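Local coordinates for protein Trypsin/factor XIIA inhibitor (Zea mays, PDB 1BEA) that inhibits mammalian trypsin and the activated blood-clotting factor XIIa, and belongs to the cereal trypsin/alpha-amylase inhibitor family, at residues Ser26-Ile31 / Glu89-Phe94; Ser61-Gly66 / Gly78-Leu83. One frame throughout, in Å; residues are numbered along the deposited sequence.

Contact 1 (Ser26-Ile31 / Glu89-Phe94); sequences SRTCGI and EVQRGF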
loop_
_atom_site.group_PDB
_atom_site.type_symbol
_atom_site.label_atom_id
_atom_site.label_comp_id
_atom_site.label_asym_id
_atom_site.label_seq_id
_atom_site.Cartn_x
_atom_site.Cartn_y
_atom_site.Cartn_z
ATOM N N SER A 26 1.952 9.206 7.912
ATOM C CA SER A 26 2.892 10.200 8.341
ATOM C C SER A 26 2.534 11.459 7.612
ATOM O O SER A 26 2.296 12.497 8.232
ATOM C CB SER A 26 4.292 9.780 7.962
ATOM O OG SER A 26 4.736 8.777 8.844
ATOM N N ARG A 27 2.460 11.330 6.287
ATOM C CA ARG A 27 2.141 12.446 5.396
ATOM C C ARG A 27 0.725 13.014 5.451
ATOM O O ARG A 27 0.524 14.207 5.601
ATOM C CB ARG A 27 2.466 12.066 3.956
ATOM C CG ARG A 27 2.201 13.196 2.988
ATOM C CD ARG A 27 3.078 13.087 1.766
ATOM N NE ARG A 27 2.963 14.187 0.791
ATOM C CZ ARG A 27 1.857 14.875 0.483
ATOM N NH1 ARG A 27 0.686 14.635 1.062
ATOM N NH2 ARG A 27 1.920 15.813 -0.454
ATOM N N THR A 28 -0.278 12.174 5.330
ATOM C CA THR A 28 -1.637 12.681 5.329
ATOM C C THR A 28 -2.205 12.977 6.707
ATOM O O THR A 28 -2.912 13.968 6.884
ATOM C CB THR A 28 -2.535 11.706 4.624
ATOM O OG1 THR A 28 -2.644 10.509 5.415
ATOM C CG2 THR A 28 -1.936 11.386 3.248
ATOM N N CYS A 29 -1.900 12.125 7.674
ATOM C CA CYS A 29 -2.408 12.350 8.999
ATOM C C CYS A 29 -1.420 12.973 9.943
ATOM O O CYS A 29 -1.845 13.446 11.002
ATOM C CB CYS A 29 -2.856 11.060 9.643
ATOM S SG CYS A 29 -3.945 10.080 8.614
ATOM N N GLY A 30 -0.128 12.967 9.620
ATOM C CA GLY A 30 0.832 13.547 10.560
ATOM C C GLY A 30 1.216 12.596 11.715
ATOM O O GLY A 30 1.815 13.007 12.693
ATOM N N ILE A 31 0.863 11.318 11.609
ATOM C CA ILE A 31 1.249 10.379 12.632
ATOM C C ILE A 31 1.944 9.153 12.037
ATOM O O ILE A 31 1.558 8.611 10.992
ATOM C CB ILE A 31 0.062 9.916 13.507
ATOM C CG1 ILE A 31 -0.827 9.016 12.677
ATOM C CG2 ILE A 31 -0.679 11.149 14.175
ATOM C CD1 ILE A 31 -0.576 7.591 12.978
ATOM N N GLU A 89 -10.345 8.859 3.029
ATOM C CA GLU A 89 -10.262 9.382 1.665
ATOM C C GLU A 89 -8.993 10.195 1.427
ATOM O O GLU A 89 -8.453 10.262 0.305
ATOM C CB GLU A 89 -11.489 10.252 1.343
ATOM C CG GLU A 89 -12.196 10.835 2.559
ATOM C CD GLU A 89 -13.222 9.878 3.168
ATOM O OE1 GLU A 89 -13.976 9.216 2.416
ATOM O OE2 GLU A 89 -13.284 9.785 4.412
ATOM N N VAL A 90 -8.520 10.851 2.471
ATOM C CA VAL A 90 -7.310 11.627 2.317
ATOM C C VAL A 90 -6.080 10.746 2.164
ATOM O O VAL A 90 -5.200 11.041 1.368
ATOM C CB VAL A 90 -7.070 12.534 3.509
ATOM C CG1 VAL A 90 -6.037 13.580 3.133
ATOM C CG2 VAL A 90 -8.383 13.194 3.942
ATOM N N GLN A 91 -6.010 9.663 2.931
ATOM C CA GLN A 91 -4.845 8.788 2.863
ATOM C C GLN A 91 -4.798 7.976 1.562
ATOM O O GLN A 91 -3.728 7.728 1.020
ATOM C CB GLN A 91 -4.853 7.870 4.079
ATOM C CG GLN A 91 -5.337 8.518 5.347
ATOM C CD GLN A 91 -5.617 7.475 6.390
ATOM O OE1 GLN A 91 -4.867 6.522 6.514
ATOM N NE2 GLN A 91 -6.709 7.631 7.134
ATOM N N ARG A 92 -5.971 7.581 1.072
ATOM C CA ARG A 92 -6.138 6.826 -0.176
ATOM C C ARG A 92 -5.494 7.517 -1.380
ATOM O O ARG A 92 -4.735 6.915 -2.168
ATOM C CB ARG A 92 -7.613 6.695 -0.497
ATOM C CG ARG A 92 -8.256 5.418 -0.078
ATOM C CD ARG A 92 -9.644 5.332 -0.683
ATOM N NE ARG A 92 -9.789 4.240 -1.644
ATOM C CZ ARG A 92 -9.717 4.369 -2.960
ATOM N NH1 ARG A 92 -9.485 5.538 -3.510
ATOM N NH2 ARG A 92 -9.930 3.335 -3.734
ATOM N N GLY A 93 -5.846 8.787 -1.548
ATOM C CA GLY A 93 -5.292 9.552 -2.643
ATOM C C GLY A 93 -3.784 9.442 -2.664
ATOM O O GLY A 93 -3.184 9.143 -3.681
ATOM N N PHE A 94 -3.143 9.646 -1.526
ATOM C CA PHE A 94 -1.705 9.579 -1.525
ATOM C C PHE A 94 -1.148 8.179 -1.690
ATOM O O PHE A 94 -0.076 8.007 -2.274
ATOM C CB PHE A 94 -1.148 10.167 -0.247
ATOM C CG PHE A 94 0.333 9.988 -0.118
ATOM C CD1 PHE A 94 1.192 10.594 -1.042
ATOM C CD2 PHE A 94 0.874 9.167 0.879
ATOM C CE1 PHE A 94 2.560 10.379 -0.980
ATOM C CE2 PHE A 94 2.240 8.945 0.951
ATOM C CZ PHE A 94 3.083 9.548 0.023
#
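Arg27 lays the aliphatic part of its side chain over one face of the Phe94 ring. Its CD sits 4.0 Å from the centroid of the Phe94 ring and 17° off the ring normal, a CH-pi contact displaced toward the rim atoms CE1 and CZ. The guanidinium beyond is turned only 11° from the ring plane and has Phe94 CD1 over one of its faces. Phe94 reaches across because CG is anti to its backbone N (chi1 174°); its ring also meets Tyr23 edge-to-face. Thr28 fills the middle, its side chain crossing that of Gln91 at about a right angle. The methyl CG2 of Thr28 lies against the other helix, 3.8 Å from Phe94 CB and equally close to Val90 O, while Thr28 OG1 lies 3.3 Å from Gln91 CG. That contact is not polar: the hydroxyl is hydrogen-bonded to Val24 O in its own helix. An alanine here would probably leave a gap beside Phe94 CB and Val24 O without its hydroxyl partner. Farther along, Cys29 SG packs 3.8 Å from Gln91 CD, and NE2 of Gln91 is hydrogen-bonded to Glu81 O. Cys29 is also joined to Cys86, just before helix 88-95, so this packed seam between helices 18-29 and 88-95 is pinned by a disulfide, as befits the disulfide-linked helical fold of the cereal trypsin/alpha-amylase inhibitors.

Contact 2 (Ser61-Gly66 / Gly78-Leu83); sequences SILMDG and GRLEDL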
loop_
_atom_site.group_PDB
_atom_site.type_symbol
_atom_site.label_atom_id
_atom_site.label_comp_id
_atom_site.label_asym_id
_atom_site.label_seq_id
_atom_site.Cartn_x
_atom_site.Cartn_y
_atom_site.Cartn_z
ATOM N N SER A 61 -3.804 -1.770 -3.797
ATOM C CA SER A 61 -5.234 -1.769 -3.608
ATOM C C SER A 61 -5.658 -2.450 -2.282
ATOM O O SER A 61 -6.551 -1.994 -1.568
ATOM C CB SER A 61 -5.869 -2.451 -4.789
ATOM O OG SER A 61 -7.270 -2.479 -4.639
ATOM N N ILE A 62 -5.027 -3.548 -1.933
ATOM C CA ILE A 62 -5.411 -4.193 -0.691
ATOM C C ILE A 62 -5.073 -3.243 0.451
ATOM O O ILE A 62 -5.835 -3.066 1.377
ATOM C CB ILE A 62 -4.672 -5.520 -0.578
ATOM C CG1 ILE A 62 -5.341 -6.503 -1.548
ATOM C CG2 ILE A 62 -4.652 -6.016 0.898
ATOM C CD1 ILE A 62 -4.680 -7.862 -1.692
ATOM N N LEU A 63 -3.934 -2.590 0.361
ATOM C CA LEU A 63 -3.575 -1.679 1.405
ATOM C C LEU A 63 -4.560 -0.526 1.460
ATOM O O LEU A 63 -4.982 -0.145 2.551
ATOM C CB LEU A 63 -2.141 -1.157 1.202
ATOM C CG LEU A 63 -1.767 -0.054 2.197
ATOM C CD1 LEU A 63 -1.397 -0.753 3.537
ATOM C CD2 LEU A 63 -0.617 0.870 1.684
ATOM N N MET A 64 -4.985 0.015 0.318
ATOM C CA MET A 64 -5.894 1.152 0.378
ATOM C C MET A 64 -7.281 0.785 0.895
ATOM O O MET A 64 -7.828 1.379 1.844
ATOM C CB MET A 64 -6.080 1.762 -1.000
ATOM C CG MET A 64 -4.901 2.505 -1.573
ATOM S SD MET A 64 -5.016 2.747 -3.423
ATOM C CE MET A 64 -6.550 3.741 -3.565
ATOM N N ASP A 65 -7.863 -0.218 0.261
ATOM C CA ASP A 65 -9.220 -0.611 0.596
ATOM C C ASP A 65 -9.476 -1.952 1.256
ATOM O O ASP A 65 -10.602 -2.243 1.630
ATOM C CB ASP A 65 -10.063 -0.450 -0.667
ATOM C CG ASP A 65 -9.741 0.855 -1.369
ATOM O OD1 ASP A 65 -9.476 1.835 -0.643
ATOM O OD2 ASP A 65 -9.711 0.918 -2.612
ATOM N N GLY A 66 -8.436 -2.753 1.419
ATOM C CA GLY A 66 -8.585 -4.035 2.075
ATOM C C GLY A 66 -9.056 -5.170 1.180
ATOM O O GLY A 66 -9.485 -4.978 0.031
ATOM N N GLY A 78 -5.408 -5.481 5.323
ATOM C CA GLY A 78 -5.192 -4.108 4.915
ATOM C C GLY A 78 -6.305 -3.114 5.152
ATOM O O GLY A 78 -7.053 -3.201 6.114
ATOM N N ARG A 79 -6.370 -2.143 4.258
ATOM C CA ARG A 79 -7.355 -1.075 4.305
ATOM C C ARG A 79 -6.960 0.073 5.210
ATOM O O ARG A 79 -6.544 -0.146 6.356
ATOM C CB ARG A 79 -8.708 -1.585 4.751
ATOM C CG ARG A 79 -9.764 -0.513 4.692
ATOM C CD ARG A 79 -11.178 -1.083 4.693
ATOM N NE ARG A 79 -12.200 -0.022 4.736
ATOM C CZ ARG A 79 -13.068 0.248 3.755
ATOM N NH1 ARG A 79 -13.065 -0.459 2.627
ATOM N NH2 ARG A 79 -13.926 1.255 3.898
ATOM N N LEU A 80 -7.099 1.299 4.680
ATOM C CA LEU A 80 -6.780 2.493 5.432
ATOM C C LEU A 80 -8.098 2.977 5.985
ATOM O O LEU A 80 -9.037 3.199 5.223
ATOM C CB LEU A 80 -6.222 3.595 4.534
ATOM C CG LEU A 80 -5.088 3.283 3.578
ATOM C CD1 LEU A 80 -5.079 4.302 2.421
ATOM C CD2 LEU A 80 -3.781 3.319 4.346
ATOM N N GLU A 81 -8.158 3.154 7.296
ATOM C CA GLU A 81 -9.361 3.643 7.936
ATOM C C GLU A 81 -9.166 5.039 8.495
ATOM O O GLU A 81 -8.076 5.595 8.450
ATOM C CB GLU A 81 -9.783 2.700 9.051
ATOM C CG GLU A 81 -10.399 1.413 8.534
ATOM C CD GLU A 81 -11.565 1.669 7.582
ATOM O OE1 GLU A 81 -11.552 2.677 6.832
ATOM O OE2 GLU A 81 -12.506 0.855 7.583
ATOM N N ASP A 82 -10.232 5.601 9.042
ATOM C CA ASP A 82 -10.156 6.946 9.570
ATOM C C ASP A 82 -9.356 7.040 10.842
ATOM O O ASP A 82 -9.397 6.165 11.690
ATOM C CB ASP A 82 -11.555 7.471 9.817
ATOM C CG ASP A 82 -12.275 7.808 8.544
ATOM O OD1 ASP A 82 -12.942 6.916 7.987
ATOM O OD2 ASP A 82 -12.168 8.964 8.096
ATOM N N LEU A 83 -8.632 8.133 10.959
ATOM C CA LEU A 83 -7.831 8.389 12.132
ATOM C C LEU A 83 -8.374 9.729 12.584
ATOM O O LEU A 83 -8.812 10.536 11.769
ATOM C CB LEU A 83 -6.367 8.470 11.755
ATOM C CG LEU A 83 -5.804 7.060 11.560
ATOM C CD1 LEU A 83 -4.289 7.098 11.428
ATOM C CD2 LEU A 83 -6.193 6.196 12.768
#
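Met64 O receives the backbone N-H of Leu80, with Leu80 N 2.9 Å from Met64 O and the N-H...O angle nearly straight at 171°. The donor stands above the carbonyl plane, 48° out of it, and Arg88 NH1 is a further hydrogen-bond partner of the same oxygen. Arg79 CA adds a CA-H...O contact to it. One residue earlier, Arg79 N is shared between Ile62 O and Leu63 O in two weak, bent bonds, so three successive carbonyls at the end of helix 56-65 face the incoming loop. The side chain of Arg79 continues the pattern. Its CG is anti to the backbone N (chi1 -175°), and the extended chain passes the Asp65 carbonyl. Arg79 NH1 hydrogen-bonds Asp65 O at 3.2 Å. At the inner nitrogen of the same group, Arg79 NE makes a salt bridge with Glu81 OE2 at 3.0 Å, approaching from above the carboxylate plane; the two bonds together probably restrict rotation of the guanidinium. Leu80 turns its CD1 to 3.8 Å from Met64 CA. A side chain on Gly66 would collide with Arg79 CB, and one on Gly78 with Ile62 O, which explains how the backbones approach so closely. Gly66, the first residue beyond the helix, leaves helical geometry with positive phi, and the arrangement is a helix C-terminus whose last carbonyls are taken up by a returning loop of the inhibitor fold.

In the fold
From the N terminus, helix 18-29 supplies the first half of contact 1, and the chain then passes the Arg34-Leu35 bond, the site that target serine proteases cleave, and helix 37-49 before reaching helix 56-65. Contact 2 closes a short loop there, with 11 helix-free residues between its segments. This small loop lies wholly within the much longer one, 57 residues between segments, that contact 1 completes when helix 88-95 meets helix 18-29. The two contacts, their centres about 11 Å apart, touch directly: Arg92 NE forms a salt bridge with Asp65 OD1 at 2.6 Å, and Arg92 CZ packs on Met64 CE. Helix 88-95 thus joins helix 18-29 to the end of helix 56-65.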